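Local atomic coordinates of molybdenum cofactor carrier protein (PDB entry 2IZ5), a protein that probably binds the molybdenum cofactor and carries it, protected, between its synthesis and its insertion into molybdoenzymes. Residues 71-76 against 88-93; 17-22 against 109-114; 35-40 against 159-164; 29-34 against 55-60. One frame throughout, in Å; residues are numbered along the deposited sequence.

The four contacts lie in one Rossmann-like domain whose seven-stranded parallel sheet carries helices on its faces. Contacts 1 and 2 are strand pairs of that sheet, with centres about 15 Å apart: contact 1 holds strand 90-93, outermost within the subunit, contact 2 the middle. Contacts 3 and 4 both use helix 28-43, pairing it with helix 161-173 and helix 56-67, and their centres are about 11 Å apart. Contact 2 touches both helix contacts, through Leu37 and Val57. Along the chain contact 4 closes first, then contact 1, while contacts 2 and 3 join the N-terminal part to residues over 80 positions later, which ties the fold's two halves together.

Contact 1. Residues 71-76 against 88-93; sequences TTIGVL and VDIPIV
Thr72 and Asp89 grip each other at the start of a parallel strand pair, in which strand 90-93, outermost within the subunit, lies beside strand 72-76 in the Rossmann-like sheet. The side chain of Asp89 crosses that of Thr72 at about a right angle, and its OD2 accepts from Thr72 N at 3.1 Å, on the anti side and 31° out of the carboxylate plane. In return Asp89 N donates to Thr72 OG1 at 2.8 Å. With chi1 at 60°, this hydroxyl sits between its own backbone N and carbonyl carbon, where it also bonds with Ala87 O. Thr72 suits the place because one small group supplies both a polar oxygen and a methyl. Lys66 forms a salt bridge with Asp89 OD2 at this partly exposed end, where Thr71 meets Asp89 OD2 with its CA and Ile90 CD1 with its CG2 methyl.

The tight part follows along the strands. Gly74 N donates to Ile90 O, and Ile92 N returns a nearly straight bond to Gly74 O. A beta carbon on Gly74 would run into Val88 CG2, so glycine fits; the other methyl, CG1, lies 3.7 Å from Gly74 N. On one face Ile73 and Ile92 run side by side, pointing the same way; the branched chains suit a strand, and another subunit covers them with its own Ile90 and Ile103. Pro91 on the other face is partly exposed and touches more loosely; its N faces away from strand 72-76, so proline costs this pair no bond. There Leu76 CD1 comes no nearer than 4.3 Å to Pro91 CB.

Contact 2. Residues 17-22 against 109-114; sequences GVMGPG and NVLVAV
Met19 and Leu111 make the main side-chain touch between the parallel strands 15-19 and 110-114, in the middle of the sheet. The bent methionine chain, with chi2 at 125°, brings SD to 3.8 Å from Leu111 CD2, and the flexible thioether can follow the shape of the branched leucine. Gly17 lies beneath this pair: Leu111 CD2 fills the side where a beta carbon would stand, so the bare backbone suits the position. On the opposite face Val18 meets Val112 and Val114 only loosely, near 4.5 Å.

Beneath the side chains the backbones set the spacing. Val112 N donates to Gly17 O at 2.7 Å, nearly in line with the carbonyl, and Val112 O accepts from Met19 N; Val114 N then bonds to Met19 O. Further out, helix 118-129 covers Met19 through Thr120, Glu123 and Val124, whereas Leu37 of helix 28-43 packs on Val18, Val112 and Val114.

Buried peptide groups find partners in neighbouring strands or, for Val18 O, in the side chains of Thr50 and Asn104, which both hydrogen-bond to it. Apolar side chains line both faces, which is consistent with a dry core at the centre of the domain.

Contact 3. Residues 35-40 against 159-164; sequences NELGKQ and ADVAGA
Val161 points its CG1 methyl at helix 28-43, where the group settles between Leu37 and Gln40. Its chi1 of 174° sets this methyl opposite the backbone N, reaching outward to 3.7 Å from Leu37 CA. Being short and branched, valine can approach the helix backbone itself. Leu37 slants across it and carries CD1 beyond, to 4.0 Å from Ala164 CB. An alanine suits that next turn of helix 161-173, because its single methyl receives the leucine tip without pushing the helices apart.

Gln40 approaches the same methyl from another direction. Its chain bends at chi2, so that the amide end crosses Val161 at a slant and NE2 lies 3.7 Å from CG1, a van der Waals touch with no hydrogen bond. The polar amide fits this partly exposed border, and the aliphatic CB of Glu36 makes a looser edge.

Asp160 stands at the N-cap of the second helix: its OD2 accepts from Gly163 N at 3.0 Å, with the donor above the carboxylate plane. Leu37, meanwhile, lies between the two helices and rests on Val112 and Val114 of the sheet. Neighbouring helices layered on one face of a parallel sheet are characteristic of the Rossmann-like alpha/beta/alpha sandwich.

Contact 4. Residues 29-34 against 55-60; sequences NQLVMA and LGVMHE
Leu31 reaches from helix 28-43 across to the first turn of helix 56-67. Its CB lies 4.1 Å from Glu60 CG, an aliphatic touch at the partly exposed side. CG, placed beside the backbone N by a chi1 of -59°, directs the branch so that CD2 carries the rest of the contact. That methyl lies over the peptide between Gly56 and Val57, 3.7 Å from Gly56 C and 3.9 Å from Val57 N, and it also brushes Val57 CG2 and Glu60 CG. Leucine suits the place by its length: an apolar tip can cover the bare backbone of Gly56, whose positive phi of 74° fits a residue without a side chain.

One turn on, Ala34 points its methyl toward the partner helix, its CB 3.3 Å from Val57 O and 3.7 Å from Val57 CG1. Such a small residue lets the segment axes close to 8.1 Å at an angle of 28°. Glu60 packs by its CB, 3.6 Å from Leu31 O, and its OE2 makes a weak, long ion pair with Lys63. Behind the interface, Val114 of the sheet touches Val57, and Asn35 ND2 hydrogen-bonds to Glu60 O.

No hydrogen bond joins the two segments themselves, so their cohesion rests on van der Waals packing of aliphatic groups against each other and against backbone, with the exclusion of water.

Contact 1. Residues 71-76 against 88-93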
loop_
_atom_site.group_PDB
_atom_site.type_symbol
_atom_site.label_atom_id
_atom_site.label_comp_id
_atom_site.label_asym_id
_atom_site.label_seq_id
_atom_site.Cartn_x
_atom_site.Cartn_y
_atom_site.Cartn_z
ATOM N N THR B 71 -20.497 -1.341 17.459
ATOM C CA THR B 71 -19.419 -0.455 16.994
ATOM C C THR B 71 -18.930 -0.943 15.631
ATOM O O THR B 71 -18.803 -2.128 15.399
ATOM C CB THR B 71 -18.248 -0.482 17.925
ATOM O OG1 THR B 71 -18.664 -0.001 19.197
ATOM C CG2 THR B 71 -17.111 0.382 17.406
ATOM N N THR B 72 -18.655 0.002 14.742
ATOM C CA THR B 72 -18.312 -0.281 13.385
ATOM C C THR B 72 -17.081 0.462 12.981
ATOM O O THR B 72 -16.834 1.614 13.412
ATOM C CB THR B 72 -19.463 0.179 12.449
ATOM O OG1 THR B 72 -19.658 1.589 12.602
ATOM C CG2 THR B 72 -20.737 -0.515 12.819
ATOM N N ILE B 73 -16.331 -0.201 12.103
ATOM C CA ILE B 73 -15.144 0.332 11.439
ATOM C C ILE B 73 -15.295 0.141 9.922
ATOM O O ILE B 73 -15.494 -0.994 9.437
ATOM C CB ILE B 73 -13.882 -0.423 11.904
ATOM C CG1 ILE B 73 -13.739 -0.418 13.426
ATOM C CG2 ILE B 73 -12.648 0.189 11.289
ATOM C CD1 ILE B 73 -12.571 -1.333 13.894
ATOM N N GLY B 74 -15.264 1.244 9.194
ATOM C CA GLY B 74 -15.284 1.239 7.738
ATOM C C GLY B 74 -13.938 1.628 7.173
ATOM O O GLY B 74 -13.389 2.608 7.592
ATOM N N VAL B 75 -13.398 0.810 6.269
ATOM C CA VAL B 75 -12.143 1.042 5.570
ATOM C C VAL B 75 -12.470 1.687 4.227
ATOM O O VAL B 75 -13.452 1.288 3.553
ATOM C CB VAL B 75 -11.327 -0.255 5.435
ATOM C CG1 VAL B 75 -9.960 0.006 4.890
ATOM C CG2 VAL B 75 -11.165 -0.882 6.818
ATOM N N LEU B 76 -11.742 2.769 3.927
ATOM C CA LEU B 76 -11.901 3.507 2.692
ATOM C C LEU B 76 -10.555 3.764 1.983
ATOM O O LEU B 76 -9.490 3.757 2.597
ATOM C CB LEU B 76 -12.589 4.847 2.955
ATOM C CG LEU B 76 -14.050 4.769 3.402
ATOM C CD1 LEU B 76 -14.211 4.808 4.930
ATOM C CD2 LEU B 76 -14.813 5.908 2.806
ATOM N N VAL B 88 -20.911 4.296 9.777
ATOM C CA VAL B 88 -19.514 4.138 10.168
ATOM C C VAL B 88 -19.240 4.967 11.436
ATOM O O VAL B 88 -19.395 6.181 11.423
ATOM C CB VAL B 88 -18.544 4.579 9.050
ATOM C CG1 VAL B 88 -17.113 4.413 9.505
ATOM C CG2 VAL B 88 -18.812 3.766 7.754
ATOM N N ASP B 89 -18.859 4.290 12.520
ATOM C CA ASP B 89 -18.339 4.949 13.717
ATOM C C ASP B 89 -16.902 5.405 13.506
ATOM O O ASP B 89 -16.578 6.562 13.719
ATOM C CB ASP B 89 -18.365 3.992 14.920
ATOM C CG ASP B 89 -19.771 3.687 15.400
ATOM O OD1 ASP B 89 -20.637 4.576 15.290
ATOM O OD2 ASP B 89 -20.003 2.563 15.889
ATOM N N ILE B 90 -16.046 4.466 13.116
ATOM C CA ILE B 90 -14.623 4.720 12.975
ATOM C C ILE B 90 -14.238 4.571 11.467
ATOM O O ILE B 90 -14.211 3.477 10.941
ATOM C CB ILE B 90 -13.784 3.777 13.913
ATOM C CG1 ILE B 90 -13.993 4.106 15.400
ATOM C CG2 ILE B 90 -12.299 3.898 13.607
ATOM C CD1 ILE B 90 -15.287 3.717 15.968
ATOM N N PRO B 91 -14.016 5.689 10.767
ATOM C CA PRO B 91 -13.525 5.575 9.386
ATOM C C PRO B 91 -12.034 5.460 9.288
ATOM O O PRO B 91 -11.333 6.295 9.814
ATOM C CB PRO B 91 -14.040 6.897 8.724
ATOM C CG PRO B 91 -14.753 7.680 9.802
ATOM C CD PRO B 91 -14.303 7.104 11.112
ATOM N N ILE B 92 -11.541 4.425 8.631
ATOM C CA ILE B 92 -10.103 4.246 8.412
ATOM C C ILE B 92 -9.778 4.547 6.936
ATOM O O ILE B 92 -10.162 3.802 6.026
ATOM C CB ILE B 92 -9.584 2.820 8.797
ATOM C CG1 ILE B 92 -9.869 2.500 10.280
ATOM C CG2 ILE B 92 -8.075 2.703 8.472
ATOM C CD1 ILE B 92 -9.238 3.489 11.300
ATOM N N VAL B 93 -9.085 5.660 6.721
ATOM C CA VAL B 93 -8.900 6.213 5.369
ATOM C C VAL B 93 -7.464 5.981 4.972
ATOM O O VAL B 93 -6.534 6.462 5.610
ATOM C CB VAL B 93 -9.232 7.704 5.285
ATOM C CG1 VAL B 93 -9.127 8.213 3.826
ATOM C CG2 VAL B 93 -10.602 7.994 5.872
#

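Contact 2. Residues 17-22 against 109-114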
loop_
_atom_site.group_PDB
_atom_site.type_symbol
_atom_site.label_atom_id
_atom_site.label_comp_id
_atom_site.label_asym_id
_atom_site.label_seq_id
_atom_site.Cartn_x
_atom_site.Cartn_y
_atom_site.Cartn_z
ATOM N N GLY B 17 -14.728 -9.316 10.368
ATOM C CA GLY B 17 -14.693 -8.771 9.035
ATOM C C GLY B 17 -15.745 -9.297 8.079
ATOM O O GLY B 17 -15.948 -10.494 7.917
ATOM N N VAL B 18 -16.403 -8.375 7.413
ATOM C CA VAL B 18 -17.460 -8.700 6.451
ATOM C C VAL B 18 -17.043 -8.094 5.107
ATOM O O VAL B 18 -16.495 -7.002 5.037
ATOM C CB VAL B 18 -18.825 -8.220 6.966
ATOM C CG1 VAL B 18 -19.938 -8.358 5.909
ATOM C CG2 VAL B 18 -19.183 -8.995 8.256
ATOM N N MET B 19 -17.225 -8.912 4.077
ATOM C CA MET B 19 -16.831 -8.693 2.700
ATOM C C MET B 19 -18.008 -9.161 1.874
ATOM O O MET B 19 -18.572 -10.234 2.133
ATOM C CB MET B 19 -15.622 -9.552 2.292
ATOM C CG MET B 19 -14.385 -9.486 3.186
ATOM S SD MET B 19 -13.896 -11.165 3.746
ATOM C CE MET B 19 -12.593 -11.546 2.680
ATOM N N GLY B 20 -18.358 -8.376 0.873
ATOM C CA GLY B 20 -19.374 -8.772 -0.093
ATOM C C GLY B 20 -19.055 -8.125 -1.398
ATOM O O GLY B 20 -18.188 -7.305 -1.421
ATOM N N PRO B 21 -19.769 -8.484 -2.476
ATOM C CA PRO B 21 -19.528 -8.085 -3.888
ATOM C C PRO B 21 -19.642 -6.640 -4.470
ATOM O O PRO B 21 -18.940 -6.347 -5.479
ATOM C CB PRO B 21 -20.508 -8.987 -4.660
ATOM C CG PRO B 21 -21.557 -9.300 -3.699
ATOM C CD PRO B 21 -20.875 -9.457 -2.402
ATOM N N GLY B 22 -20.527 -5.769 -3.995
ATOM C CA GLY B 22 -20.889 -4.603 -4.889
ATOM C C GLY B 22 -22.367 -4.220 -5.034
ATOM O O GLY B 22 -23.004 -3.937 -4.040
ATOM N N ASN B 109 -10.508 -11.046 13.556
ATOM C CA ASN B 109 -10.265 -12.361 14.155
ATOM C C ASN B 109 -10.831 -13.467 13.282
ATOM O O ASN B 109 -10.232 -14.542 13.127
ATOM C CB ASN B 109 -10.931 -12.450 15.503
ATOM C CG ASN B 109 -10.316 -11.522 16.518
ATOM O OD1 ASN B 109 -9.526 -11.977 17.358
ATOM N ND2 ASN B 109 -10.668 -10.227 16.465
ATOM N N VAL B 110 -11.989 -13.182 12.707
ATOM C CA VAL B 110 -12.689 -14.073 11.785
ATOM C C VAL B 110 -13.251 -13.204 10.692
ATOM O O VAL B 110 -13.567 -12.073 10.935
ATOM C CB VAL B 110 -13.827 -14.873 12.471
ATOM C CG1 VAL B 110 -14.452 -15.888 11.508
ATOM C CG2 VAL B 110 -13.293 -15.646 13.704
ATOM N N LEU B 111 -13.322 -13.738 9.475
ATOM C CA LEU B 111 -13.930 -13.073 8.296
ATOM C C LEU B 111 -15.057 -13.843 7.701
ATOM O O LEU B 111 -15.011 -15.073 7.669
ATOM C CB LEU B 111 -12.901 -12.859 7.185
ATOM C CG LEU B 111 -11.812 -11.918 7.681
ATOM C CD1 LEU B 111 -10.538 -12.737 7.913
ATOM C CD2 LEU B 111 -11.623 -10.826 6.717
ATOM N N VAL B 112 -16.064 -13.088 7.246
ATOM C CA VAL B 112 -17.294 -13.602 6.650
ATOM C C VAL B 112 -17.573 -12.919 5.318
ATOM O O VAL B 112 -17.732 -11.701 5.263
ATOM C CB VAL B 112 -18.582 -13.382 7.562
ATOM C CG1 VAL B 112 -19.735 -14.164 7.008
ATOM C CG2 VAL B 112 -18.351 -13.805 9.041
ATOM N N ALA B 113 -17.597 -13.733 4.257
ATOM C CA ALA B 113 -18.062 -13.355 2.947
ATOM C C ALA B 113 -19.557 -13.590 2.724
ATOM O O ALA B 113 -20.078 -14.696 2.988
ATOM C CB ALA B 113 -17.234 -14.096 1.886
ATOM N N VAL B 114 -20.254 -12.539 2.282
ATOM C CA VAL B 114 -21.669 -12.632 1.803
ATOM C C VAL B 114 -21.642 -12.411 0.290
ATOM O O VAL B 114 -21.174 -11.398 -0.172
ATOM C CB VAL B 114 -22.652 -11.644 2.503
ATOM C CG1 VAL B 114 -24.110 -12.092 2.286
ATOM C CG2 VAL B 114 -22.393 -11.587 4.010
#

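Contact 3. Residues 35-40 against 159-164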
loop_
_atom_site.group_PDB
_atom_site.type_symbol
_atom_site.label_atom_id
_atom_site.label_comp_id
_atom_site.label_asym_id
_atom_site.label_seq_id
_atom_site.Cartn_x
_atom_site.Cartn_y
_atom_site.Cartn_z
ATOM N N ASN B 35 -27.644 -7.412 6.335
ATOM C CA ASN B 35 -28.209 -6.676 7.482
ATOM C C ASN B 35 -28.347 -7.554 8.755
ATOM O O ASN B 35 -27.912 -7.175 9.838
ATOM C CB ASN B 35 -29.536 -6.055 7.129
ATOM C CG ASN B 35 -29.954 -4.970 8.130
ATOM O OD1 ASN B 35 -30.885 -5.169 8.897
ATOM N ND2 ASN B 35 -29.227 -3.838 8.147
ATOM N N GLU B 36 -28.923 -8.737 8.615
ATOM C CA GLU B 36 -29.121 -9.602 9.750
ATOM C C GLU B 36 -27.797 -10.138 10.341
ATOM O O GLU B 36 -27.654 -10.210 11.548
ATOM C CB GLU B 36 -30.075 -10.731 9.375
ATOM C CG GLU B 36 -31.510 -10.268 9.157
ATOM C CD GLU B 36 -32.320 -10.014 10.451
ATOM O OE1 GLU B 36 -33.490 -9.560 10.331
ATOM O OE2 GLU B 36 -31.799 -10.269 11.568
ATOM N N LEU B 37 -26.832 -10.453 9.507
ATOM C CA LEU B 37 -25.503 -10.803 9.976
ATOM C C LEU B 37 -24.926 -9.691 10.855
ATOM O O LEU B 37 -24.324 -9.948 11.930
ATOM C CB LEU B 37 -24.547 -11.051 8.779
ATOM C CG LEU B 37 -23.130 -11.544 9.142
ATOM C CD1 LEU B 37 -23.139 -12.987 9.584
ATOM C CD2 LEU B 37 -22.240 -11.441 7.972
ATOM N N GLY B 38 -25.123 -8.445 10.400
ATOM C CA GLY B 38 -24.524 -7.301 11.085
ATOM C C GLY B 38 -25.181 -7.015 12.414
ATOM O O GLY B 38 -24.517 -6.569 13.352
ATOM N N LYS B 39 -26.480 -7.246 12.493
ATOM C CA LYS B 39 -27.165 -7.220 13.797
ATOM C C LYS B 39 -26.648 -8.278 14.820
ATOM O O LYS B 39 -26.547 -8.019 16.012
ATOM C CB LYS B 39 -28.650 -7.487 13.615
ATOM C CG LYS B 39 -29.389 -6.575 12.620
ATOM C CD LYS B 39 -30.863 -6.916 12.677
ATOM C CE LYS B 39 -31.618 -6.402 11.417
ATOM N NZ LYS B 39 -33.140 -6.447 11.593
ATOM N N GLN B 40 -26.409 -9.487 14.318
ATOM C CA GLN B 40 -26.076 -10.602 15.140
ATOM C C GLN B 40 -24.666 -10.372 15.637
ATOM O O GLN B 40 -24.428 -10.496 16.795
ATOM C CB GLN B 40 -26.301 -11.951 14.403
ATOM C CG GLN B 40 -27.812 -12.180 13.831
ATOM C CD GLN B 40 -28.326 -13.627 13.899
ATOM O OE1 GLN B 40 -27.739 -14.484 14.611
ATOM N NE2 GLN B 40 -29.434 -13.923 13.155
ATOM N N ALA B 159 -24.775 -22.141 5.935
ATOM C CA ALA B 159 -25.982 -22.288 5.103
ATOM C C ALA B 159 -26.903 -21.075 5.188
ATOM O O ALA B 159 -27.687 -20.829 4.261
ATOM C CB ALA B 159 -26.750 -23.566 5.475
ATOM N N ASP B 160 -26.806 -20.335 6.302
ATOM C CA ASP B 160 -27.618 -19.138 6.577
ATOM C C ASP B 160 -26.920 -18.313 7.655
ATOM O O ASP B 160 -25.872 -18.694 8.142
ATOM C CB ASP B 160 -29.019 -19.554 7.063
ATOM C CG ASP B 160 -28.981 -20.480 8.278
ATOM O OD1 ASP B 160 -30.054 -20.950 8.688
ATOM O OD2 ASP B 160 -27.890 -20.767 8.814
ATOM N N VAL B 161 -27.518 -17.203 8.056
ATOM C CA VAL B 161 -26.887 -16.280 8.992
ATOM C C VAL B 161 -26.650 -16.884 10.370
ATOM O O VAL B 161 -25.626 -16.605 10.978
ATOM C CB VAL B 161 -27.717 -14.989 9.150
ATOM C CG1 VAL B 161 -27.121 -14.130 10.230
ATOM C CG2 VAL B 161 -27.755 -14.191 7.808
ATOM N N ALA B 162 -27.603 -17.679 10.874
ATOM C CA ALA B 162 -27.450 -18.386 12.162
ATOM C C ALA B 162 -26.245 -19.335 12.180
ATOM O O ALA B 162 -25.516 -19.414 13.166
ATOM C CB ALA B 162 -28.709 -19.151 12.474
ATOM N N GLY B 163 -26.049 -20.069 11.091
ATOM C CA GLY B 163 -24.908 -20.944 10.963
ATOM C C GLY B 163 -23.616 -20.155 10.918
ATOM O O GLY B 163 -22.609 -20.554 11.521
ATOM N N ALA B 164 -23.634 -19.036 10.197
ATOM C CA ALA B 164 -22.472 -18.162 10.123
ATOM C C ALA B 164 -22.090 -17.695 11.532
ATOM O O ALA B 164 -20.924 -17.763 11.957
ATOM C CB ALA B 164 -22.769 -16.945 9.176
#

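Contact 4. Residues 29-34 against 55-60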
loop_
_atom_site.group_PDB
_atom_site.type_symbol
_atom_site.label_atom_id
_atom_site.label_comp_id
_atom_site.label_asym_id
_atom_site.label_seq_id
_atom_site.Cartn_x
_atom_site.Cartn_y
_atom_site.Cartn_z
ATOM N N ASN B 29 -31.517 -10.985 -1.536
ATOM C CA ASN B 29 -31.356 -11.944 -0.407
ATOM C C ASN B 29 -30.074 -11.728 0.355
ATOM O O ASN B 29 -30.004 -11.916 1.564
ATOM C CB ASN B 29 -31.559 -13.437 -0.820
ATOM C CG ASN B 29 -30.326 -14.099 -1.484
ATOM O OD1 ASN B 29 -30.283 -14.263 -2.713
ATOM N ND2 ASN B 29 -29.351 -14.540 -0.662
ATOM N N GLN B 30 -29.047 -11.323 -0.380
ATOM C CA GLN B 30 -27.751 -11.005 0.153
ATOM C C GLN B 30 -27.735 -9.702 0.935
ATOM O O GLN B 30 -27.131 -9.624 2.002
ATOM C CB GLN B 30 -26.726 -11.018 -0.988
ATOM C CG GLN B 30 -26.556 -12.401 -1.553
ATOM C CD GLN B 30 -25.570 -12.465 -2.673
ATOM O OE1 GLN B 30 -25.400 -11.516 -3.447
ATOM N NE2 GLN B 30 -24.914 -13.598 -2.793
ATOM N N LEU B 31 -28.429 -8.682 0.457
ATOM C CA LEU B 31 -28.601 -7.461 1.265
ATOM C C LEU B 31 -29.304 -7.729 2.620
ATOM O O LEU B 31 -28.995 -7.125 3.638
ATOM C CB LEU B 31 -29.414 -6.387 0.495
ATOM C CG LEU B 31 -28.794 -5.953 -0.824
ATOM C CD1 LEU B 31 -29.759 -5.086 -1.618
ATOM C CD2 LEU B 31 -27.430 -5.251 -0.614
ATOM N N VAL B 32 -30.302 -8.593 2.586
ATOM C CA VAL B 32 -31.136 -8.879 3.762
ATOM C C VAL B 32 -30.324 -9.697 4.762
ATOM O O VAL B 32 -30.258 -9.342 5.949
ATOM C CB VAL B 32 -32.441 -9.608 3.333
ATOM C CG1 VAL B 32 -33.297 -10.014 4.546
ATOM C CG2 VAL B 32 -33.222 -8.750 2.408
ATOM N N MET B 33 -29.687 -10.760 4.259
ATOM C CA MET B 33 -28.659 -11.517 4.999
ATOM C C MET B 33 -27.484 -10.717 5.541
ATOM O O MET B 33 -26.906 -11.102 6.555
ATOM C CB MET B 33 -28.042 -12.643 4.134
ATOM C CG MET B 33 -28.904 -13.862 4.101
ATOM S SD MET B 33 -28.150 -15.349 3.476
ATOM C CE MET B 33 -27.206 -14.784 2.050
ATOM N N ALA B 34 -27.055 -9.676 4.829
ATOM C CA ALA B 34 -25.962 -8.852 5.326
ATOM C C ALA B 34 -26.473 -8.025 6.478
ATOM O O ALA B 34 -25.821 -7.927 7.497
ATOM C CB ALA B 34 -25.383 -7.928 4.204
ATOM N N LEU B 55 -22.894 1.604 0.153
ATOM C CA LEU B 55 -23.207 0.824 -1.054
ATOM C C LEU B 55 -23.209 -0.649 -0.716
ATOM O O LEU B 55 -22.232 -1.138 -0.165
ATOM C CB LEU B 55 -22.143 1.099 -2.150
ATOM C CG LEU B 55 -22.575 1.204 -3.626
ATOM C CD1 LEU B 55 -23.389 2.491 -3.926
ATOM C CD2 LEU B 55 -21.363 1.104 -4.566
ATOM N N GLY B 56 -24.324 -1.339 -0.967
ATOM C CA GLY B 56 -24.343 -2.807 -0.982
ATOM C C GLY B 56 -24.270 -3.574 0.334
ATOM O O GLY B 56 -24.751 -3.123 1.381
ATOM N N VAL B 57 -23.659 -4.760 0.244
ATOM C CA VAL B 57 -23.586 -5.735 1.323
ATOM C C VAL B 57 -22.856 -5.204 2.587
ATOM O O VAL B 57 -23.308 -5.438 3.715
ATOM C CB VAL B 57 -22.938 -7.065 0.754
ATOM C CG1 VAL B 57 -22.586 -8.046 1.799
ATOM C CG2 VAL B 57 -23.904 -7.740 -0.272
ATOM N N MET B 58 -21.745 -4.486 2.383
ATOM C CA MET B 58 -20.933 -3.990 3.483
ATOM C C MET B 58 -21.704 -2.900 4.219
ATOM O O MET B 58 -21.678 -2.811 5.428
ATOM C CB MET B 58 -19.576 -3.538 2.961
ATOM C CG MET B 58 -18.818 -4.750 2.326
ATOM S SD MET B 58 -17.128 -4.673 1.690
ATOM C CE MET B 58 -16.206 -5.191 3.059
ATOM N N HIS B 59 -22.458 -2.115 3.467
ATOM C CA HIS B 59 -23.268 -1.042 4.000
ATOM C C HIS B 59 -24.432 -1.523 4.900
ATOM O O HIS B 59 -24.568 -1.073 6.032
ATOM C CB HIS B 59 -23.782 -0.236 2.817
ATOM C CG HIS B 59 -24.728 0.856 3.198
ATOM N ND1 HIS B 59 -24.429 1.788 4.176
ATOM C CD2 HIS B 59 -25.970 1.164 2.739
ATOM C CE1 HIS B 59 -25.441 2.635 4.288
ATOM N NE2 HIS B 59 -26.395 2.262 3.449
ATOM N N GLU B 60 -25.284 -2.396 4.368
ATOM C CA GLU B 60 -26.251 -3.197 5.164
ATOM C C GLU B 60 -25.689 -3.927 6.421
ATOM O O GLU B 60 -26.303 -3.961 7.474
ATOM C CB GLU B 60 -26.885 -4.268 4.255
ATOM C CG GLU B 60 -27.790 -3.714 3.134
ATOM C CD GLU B 60 -29.013 -2.974 3.632
ATOM O OE1 GLU B 60 -29.371 -3.037 4.846
ATOM O OE2 GLU B 60 -29.675 -2.340 2.768
#